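Local structure of class II aldolase/adducin domain protein (Pseudomonas syringae pv. phaseolicola 1448A, 3OCR) at residues A[108-120]-A[167-181]. The protein belongs to the class II aldolase/adducin family and is of unestablished function, although a role in actin filament binding has been inferred for the family. Numbering follows the deposited sequence.
Sequences GYVIHSAIHAARH and LDLSERERLVADLGD
I111, I115, L175 and L179 form the apolar seam where helices 110-118 and 169-179 pack at 51°, a small worked example of two helices sharing one face of a mixed sheet. A chi1 of 172° swings L175 CG away from the backbone N, and chi2 then turns CD2 in between the two isoleucines, 3.8 Å from I111 CG1; both isoleucine side chains run across it at about a right angle. One turn on, L179 CD2 meets I115 CG2 at 3.9 Å. Beneath the seam I115 rests on V125 of strand 124-128, while L175 and L179 rest on M185 of strand 184-187. Alanines of helix 110-118 add to the packing: A118 CB lies 3.5 Å from V176 CG1, and A114 CB touches R172 CG. At the N-terminal end, L167 CD2 reaches the backbone at I111 CA (3.7 Å), and extended R172 carries NE to 3.5 Å from V110 CG1.

Polar contacts gather at the other end. R119, its chain bent at chi2 and chi3, brings NH1 to G180 O near the guanidinium plane (2.7 Å), but the bond is weak, bent to 124°. K182 O also accepts from NH1, and D121 supplies the salt bridge. The chemistry thus implies hydrophobic adhesion between the helices, with R119, paired chiefly with D121, adding one weak bond to G180 O where they end.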
loop_
_atom_site.group_PDB
_atom_site.type_symbol
_atom_site.label_atom_id
_atom_site.label_comp_id
_atom_site.label_asym_id
_atom_site.label_seq_id
_atom_site.Cartn_x
_atom_site.Cartn_y
_atom_site.Cartn_z
ATOM N N GLY A 108 5.370 -26.367 -12.877
ATOM C CA GLY A 108 4.709 -25.081 -13.139
ATOM C C GLY A 108 4.336 -24.865 -14.604
ATOM O O GLY A 108 3.484 -24.043 -14.913
ATOM N N TYR A 109 5.000 -25.590 -15.506
ATOM C CA TYR A 109 4.767 -25.480 -16.947
ATOM C C TYR A 109 3.547 -26.252 -17.469
ATOM O O TYR A 109 3.056 -25.989 -18.577
ATOM C CB TYR A 109 6.017 -25.941 -17.703
ATOM C CG TYR A 109 5.915 -25.910 -19.218
ATOM C CD1 TYR A 109 5.830 -24.701 -19.914
ATOM C CD2 TYR A 109 5.943 -27.093 -19.964
ATOM C CE1 TYR A 109 5.747 -24.674 -21.335
ATOM C CE2 TYR A 109 5.847 -27.070 -21.374
ATOM C CZ TYR A 109 5.760 -25.861 -22.045
ATOM O OH TYR A 109 5.702 -25.838 -23.432
ATOM N N VAL A 110 3.076 -27.215 -16.694
ATOM C CA VAL A 110 1.957 -28.051 -17.113
ATOM C C VAL A 110 0.705 -27.259 -17.514
ATOM O O VAL A 110 0.072 -27.568 -18.525
ATOM C CB VAL A 110 1.619 -29.092 -16.033
ATOM C CG1 VAL A 110 0.296 -29.805 -16.360
ATOM C CG2 VAL A 110 2.786 -30.115 -15.904
ATOM N N ILE A 111 0.344 -26.244 -16.737
ATOM C CA ILE A 111 -0.822 -25.430 -17.100
ATOM C C ILE A 111 -0.635 -24.718 -18.446
ATOM O O ILE A 111 -1.533 -24.697 -19.268
ATOM C CB ILE A 111 -1.252 -24.449 -15.965
ATOM C CG1 ILE A 111 -2.570 -23.765 -16.346
ATOM C CG2 ILE A 111 -0.127 -23.438 -15.608
ATOM C CD1 ILE A 111 -3.422 -23.366 -15.147
ATOM N N HIS A 112 0.556 -24.171 -18.666
ATOM C CA HIS A 112 0.896 -23.526 -19.914
ATOM C C HIS A 112 0.792 -24.514 -21.070
ATOM O O HIS A 112 0.141 -24.227 -22.076
ATOM C CB HIS A 112 2.278 -22.871 -19.798
ATOM C CG HIS A 112 2.314 -21.792 -18.758
ATOM N ND1 HIS A 112 1.963 -20.485 -19.030
ATOM C CD2 HIS A 112 2.574 -21.843 -17.426
ATOM C CE1 HIS A 112 2.037 -19.773 -17.920
ATOM N NE2 HIS A 112 2.406 -20.571 -16.931
ATOM N N SER A 113 1.403 -25.685 -20.892
ATOM C CA SER A 113 1.368 -26.758 -21.879
ATOM C C SER A 113 -0.070 -27.184 -22.224
ATOM O O SER A 113 -0.422 -27.323 -23.397
ATOM C CB SER A 113 2.134 -27.967 -21.336
ATOM O OG SER A 113 2.137 -28.977 -22.320
ATOM N N ALA A 114 -0.895 -27.395 -21.203
ATOM C CA ALA A 114 -2.290 -27.809 -21.437
ATOM C C ALA A 114 -3.044 -26.790 -22.294
ATOM O O ALA A 114 -3.749 -27.163 -23.248
ATOM C CB ALA A 114 -3.025 -28.032 -20.107
ATOM N N ILE A 115 -2.901 -25.508 -21.963
ATOM C CA ILE A 115 -3.606 -24.456 -22.705
ATOM C C ILE A 115 -3.052 -24.255 -24.123
ATOM O O ILE A 115 -3.828 -24.237 -25.074
ATOM C CB ILE A 115 -3.671 -23.097 -21.930
ATOM C CG1 ILE A 115 -4.266 -23.272 -20.521
ATOM C CG2 ILE A 115 -4.477 -22.062 -22.720
ATOM C CD1 ILE A 115 -5.673 -23.955 -20.467
ATOM N N HIS A 116 -1.727 -24.114 -24.260
ATOM C CA HIS A 116 -1.095 -23.982 -25.579
ATOM C C HIS A 116 -1.444 -25.115 -26.562
ATOM O O HIS A 116 -1.615 -24.897 -27.773
ATOM C CB HIS A 116 0.439 -23.855 -25.455
ATOM C CG HIS A 116 0.909 -22.476 -25.090
ATOM N ND1 HIS A 116 0.678 -21.373 -25.888
ATOM C CD2 HIS A 116 1.617 -22.026 -24.027
ATOM C CE1 HIS A 116 1.210 -20.303 -25.322
ATOM N NE2 HIS A 116 1.774 -20.671 -24.186
ATOM N N ALA A 117 -1.531 -26.333 -26.051
ATOM C CA ALA A 117 -1.850 -27.469 -26.903
ATOM C C ALA A 117 -3.297 -27.390 -27.376
ATOM O O ALA A 117 -3.600 -27.657 -28.547
ATOM C CB ALA A 117 -1.601 -28.766 -26.158
ATOM N N ALA A 118 -4.189 -27.011 -26.471
ATOM C CA ALA A 118 -5.627 -26.960 -26.764
ATOM C C ALA A 118 -6.053 -25.775 -27.617
ATOM O O ALA A 118 -7.072 -25.830 -28.304
ATOM C CB ALA A 118 -6.427 -26.968 -25.467
ATOM N N ARG A 119 -5.276 -24.701 -27.570
ATOM C CA ARG A 119 -5.675 -23.442 -28.169
ATOM C C ARG A 119 -4.479 -22.865 -28.922
ATOM O O ARG A 119 -3.707 -22.090 -28.373
ATOM C CB ARG A 119 -6.161 -22.492 -27.064
ATOM C CG ARG A 119 -7.491 -22.917 -26.403
ATOM C CD ARG A 119 -8.641 -22.603 -27.348
ATOM N NE ARG A 119 -8.558 -21.178 -27.658
ATOM C CZ ARG A 119 -9.088 -20.219 -26.907
ATOM N NH1 ARG A 119 -9.805 -20.533 -25.828
ATOM N NH2 ARG A 119 -8.911 -18.948 -27.246
ATOM N N HIS A 120 -4.325 -23.270 -30.182
ATOM C CA HIS A 120 -3.198 -22.838 -31.025
ATOM C C HIS A 120 -3.231 -21.341 -31.343
ATOM O O HIS A 120 -2.216 -20.749 -31.729
ATOM C CB HIS A 120 -3.142 -23.659 -32.324
ATOM C CG HIS A 120 -2.579 -25.034 -32.134
ATOM N ND1 HIS A 120 -2.544 -25.972 -33.142
ATOM C CD2 HIS A 120 -2.035 -25.631 -31.043
ATOM C CE1 HIS A 120 -1.999 -27.085 -32.684
ATOM N NE2 HIS A 120 -1.677 -26.902 -31.413
ATOM N N LEU A 167 -1.422 -30.524 -11.518
ATOM C CA LEU A 167 -2.472 -30.609 -12.505
ATOM C C LEU A 167 -2.409 -31.993 -13.178
ATOM O O LEU A 167 -1.621 -32.210 -14.098
ATOM C CB LEU A 167 -2.293 -29.464 -13.504
ATOM C CG LEU A 167 -3.257 -29.220 -14.667
ATOM C CD1 LEU A 167 -4.698 -29.106 -14.219
ATOM C CD2 LEU A 167 -2.835 -27.950 -15.382
ATOM N N ASP A 168 -3.211 -32.933 -12.675
ATOM C CA ASP A 168 -3.282 -34.266 -13.271
ATOM C C ASP A 168 -4.175 -34.231 -14.503
ATOM O O ASP A 168 -4.835 -33.225 -14.776
ATOM C CB ASP A 168 -3.695 -35.372 -12.262
ATOM C CG ASP A 168 -5.190 -35.340 -11.861
ATOM O OD1 ASP A 168 -6.085 -35.078 -12.707
ATOM O OD2 ASP A 168 -5.472 -35.626 -10.672
ATOM N N LEU A 169 -4.170 -35.338 -15.233
ATOM C CA LEU A 169 -4.857 -35.477 -16.506
ATOM C C LEU A 169 -6.348 -35.189 -16.411
ATOM O O LEU A 169 -6.901 -34.511 -17.270
ATOM C CB LEU A 169 -4.641 -36.897 -17.025
ATOM C CG LEU A 169 -4.909 -37.180 -18.498
ATOM C CD1 LEU A 169 -3.946 -36.402 -19.407
ATOM C CD2 LEU A 169 -4.775 -38.671 -18.695
ATOM N N SER A 170 -6.987 -35.715 -15.369
ATOM C CA SER A 170 -8.400 -35.472 -15.106
ATOM C C SER A 170 -8.679 -33.961 -14.994
ATOM O O SER A 170 -9.611 -33.453 -15.623
ATOM C CB SER A 170 -8.819 -36.197 -13.828
ATOM O OG SER A 170 -10.123 -36.735 -13.943
ATOM N N GLU A 171 -7.858 -33.249 -14.220
ATOM C CA GLU A 171 -7.988 -31.800 -14.110
ATOM C C GLU A 171 -7.582 -31.044 -15.380
ATOM O O GLU A 171 -8.217 -30.049 -15.706
ATOM C CB GLU A 171 -7.226 -31.227 -12.907
ATOM C CG GLU A 171 -7.650 -29.763 -12.613
ATOM C CD GLU A 171 -6.767 -29.035 -11.616
ATOM O OE1 GLU A 171 -5.866 -29.679 -11.004
ATOM O OE2 GLU A 171 -6.978 -27.803 -11.458
ATOM N N ARG A 172 -6.522 -31.486 -16.067
ATOM C CA ARG A 172 -6.114 -30.862 -17.335
ATOM C C ARG A 172 -7.294 -30.801 -18.322
ATOM O O ARG A 172 -7.499 -29.793 -18.984
ATOM C CB ARG A 172 -4.999 -31.651 -18.017
ATOM C CG ARG A 172 -3.548 -31.284 -17.719
ATOM C CD ARG A 172 -2.669 -32.259 -18.555
ATOM N NE ARG A 172 -1.300 -32.449 -18.071
ATOM C CZ ARG A 172 -0.915 -33.418 -17.236
ATOM N NH1 ARG A 172 -1.793 -34.288 -16.756
ATOM N NH2 ARG A 172 0.359 -33.505 -16.863
ATOM N N GLU A 173 -8.046 -31.895 -18.412
ATOM C CA GLU A 173 -9.208 -31.971 -19.295
ATOM C C GLU A 173 -10.253 -30.923 -18.895
ATOM O O GLU A 173 -10.768 -30.199 -19.751
ATOM C CB GLU A 173 -9.842 -33.371 -19.274
ATOM C CG GLU A 173 -8.918 -34.531 -19.643
ATOM C CD GLU A 173 -9.360 -35.888 -19.033
ATOM O OE1 GLU A 173 -10.326 -35.934 -18.230
ATOM O OE2 GLU A 173 -8.734 -36.921 -19.351
ATOM N N ARG A 174 -10.557 -30.850 -17.597
ATOM C CA ARG A 174 -11.564 -29.922 -17.082
ATOM C C ARG A 174 -11.135 -28.471 -17.276
ATOM O O ARG A 174 -11.971 -27.607 -17.564
ATOM C CB ARG A 174 -11.867 -30.212 -15.611
ATOM C CG ARG A 174 -12.881 -31.346 -15.387
ATOM C CD ARG A 174 -13.290 -31.448 -13.914
ATOM N NE ARG A 174 -12.208 -32.013 -13.101
ATOM C CZ ARG A 174 -12.172 -33.253 -12.625
ATOM N NH1 ARG A 174 -13.174 -34.105 -12.845
ATOM N NH2 ARG A 174 -11.124 -33.645 -11.910
ATOM N N LEU A 175 -9.830 -28.219 -17.145
ATOM C CA LEU A 175 -9.275 -26.873 -17.299
ATOM C C LEU A 175 -9.520 -26.348 -18.710
ATOM O O LEU A 175 -9.917 -25.184 -18.885
ATOM C CB LEU A 175 -7.780 -26.874 -16.988
ATOM C CG LEU A 175 -6.929 -25.641 -17.237
ATOM C CD1 LEU A 175 -7.194 -24.565 -16.180
ATOM C CD2 LEU A 175 -5.460 -26.064 -17.194
ATOM N N VAL A 176 -9.270 -27.206 -19.703
ATOM C CA VAL A 176 -9.490 -26.868 -21.108
ATOM C C VAL A 176 -11.002 -26.721 -21.384
ATOM O O VAL A 176 -11.433 -25.752 -22.022
ATOM C CB VAL A 176 -8.796 -27.904 -22.056
ATOM C CG1 VAL A 176 -9.271 -27.754 -23.499
ATOM C CG2 VAL A 176 -7.252 -27.768 -21.978
ATOM N N ALA A 177 -11.804 -27.656 -20.873
ATOM C CA ALA A 177 -13.254 -27.575 -21.013
ATOM C C ALA A 177 -13.824 -26.299 -20.397
ATOM O O ALA A 177 -14.668 -25.644 -21.005
ATOM C CB ALA A 177 -13.933 -28.819 -20.421
ATOM N N ASP A 178 -13.334 -25.935 -19.209
ATOM C CA ASP A 178 -13.746 -24.710 -18.533
ATOM C C ASP A 178 -13.377 -23.451 -19.329
ATOM O O ASP A 178 -14.187 -22.549 -19.464
ATOM C CB ASP A 178 -13.135 -24.628 -17.125
ATOM C CG ASP A 178 -13.699 -25.665 -16.152
ATOM O OD1 ASP A 178 -14.844 -26.146 -16.320
ATOM O OD2 ASP A 178 -12.967 -26.018 -15.210
ATOM N N LEU A 179 -12.151 -23.372 -19.837
ATOM C CA LEU A 179 -11.754 -22.215 -20.621
ATOM C C LEU A 179 -12.593 -22.050 -21.893
ATOM O O LEU A 179 -13.007 -20.925 -22.246
ATOM C CB LEU A 179 -10.272 -22.318 -20.975
ATOM C CG LEU A 179 -9.687 -21.150 -21.767
ATOM C CD1 LEU A 179 -9.651 -19.899 -20.888
ATOM C CD2 LEU A 179 -8.291 -21.513 -22.233
ATOM N N GLY A 180 -12.867 -23.177 -22.567
ATOM C CA GLY A 180 -13.640 -23.169 -23.827
ATOM C C GLY A 180 -12.976 -22.232 -24.817
ATOM O O GLY A 180 -11.751 -22.286 -25.023
ATOM N N ASP A 181 -13.781 -21.341 -25.389
ATOM C CA ASP A 181 -13.330 -20.401 -26.419
ATOM C C ASP A 181 -12.766 -19.090 -25.866
ATOM O O ASP A 181 -12.322 -18.242 -26.639
ATOM C CB ASP A 181 -14.482 -20.087 -27.380
ATOM C CG ASP A 181 -14.851 -21.267 -28.253
ATOM O OD1 ASP A 181 -14.073 -22.239 -28.296
ATOM O OD2 ASP A 181 -15.918 -21.227 -28.900
HETATM O O HOH W 1 -10.639 -16.506 -27.019
#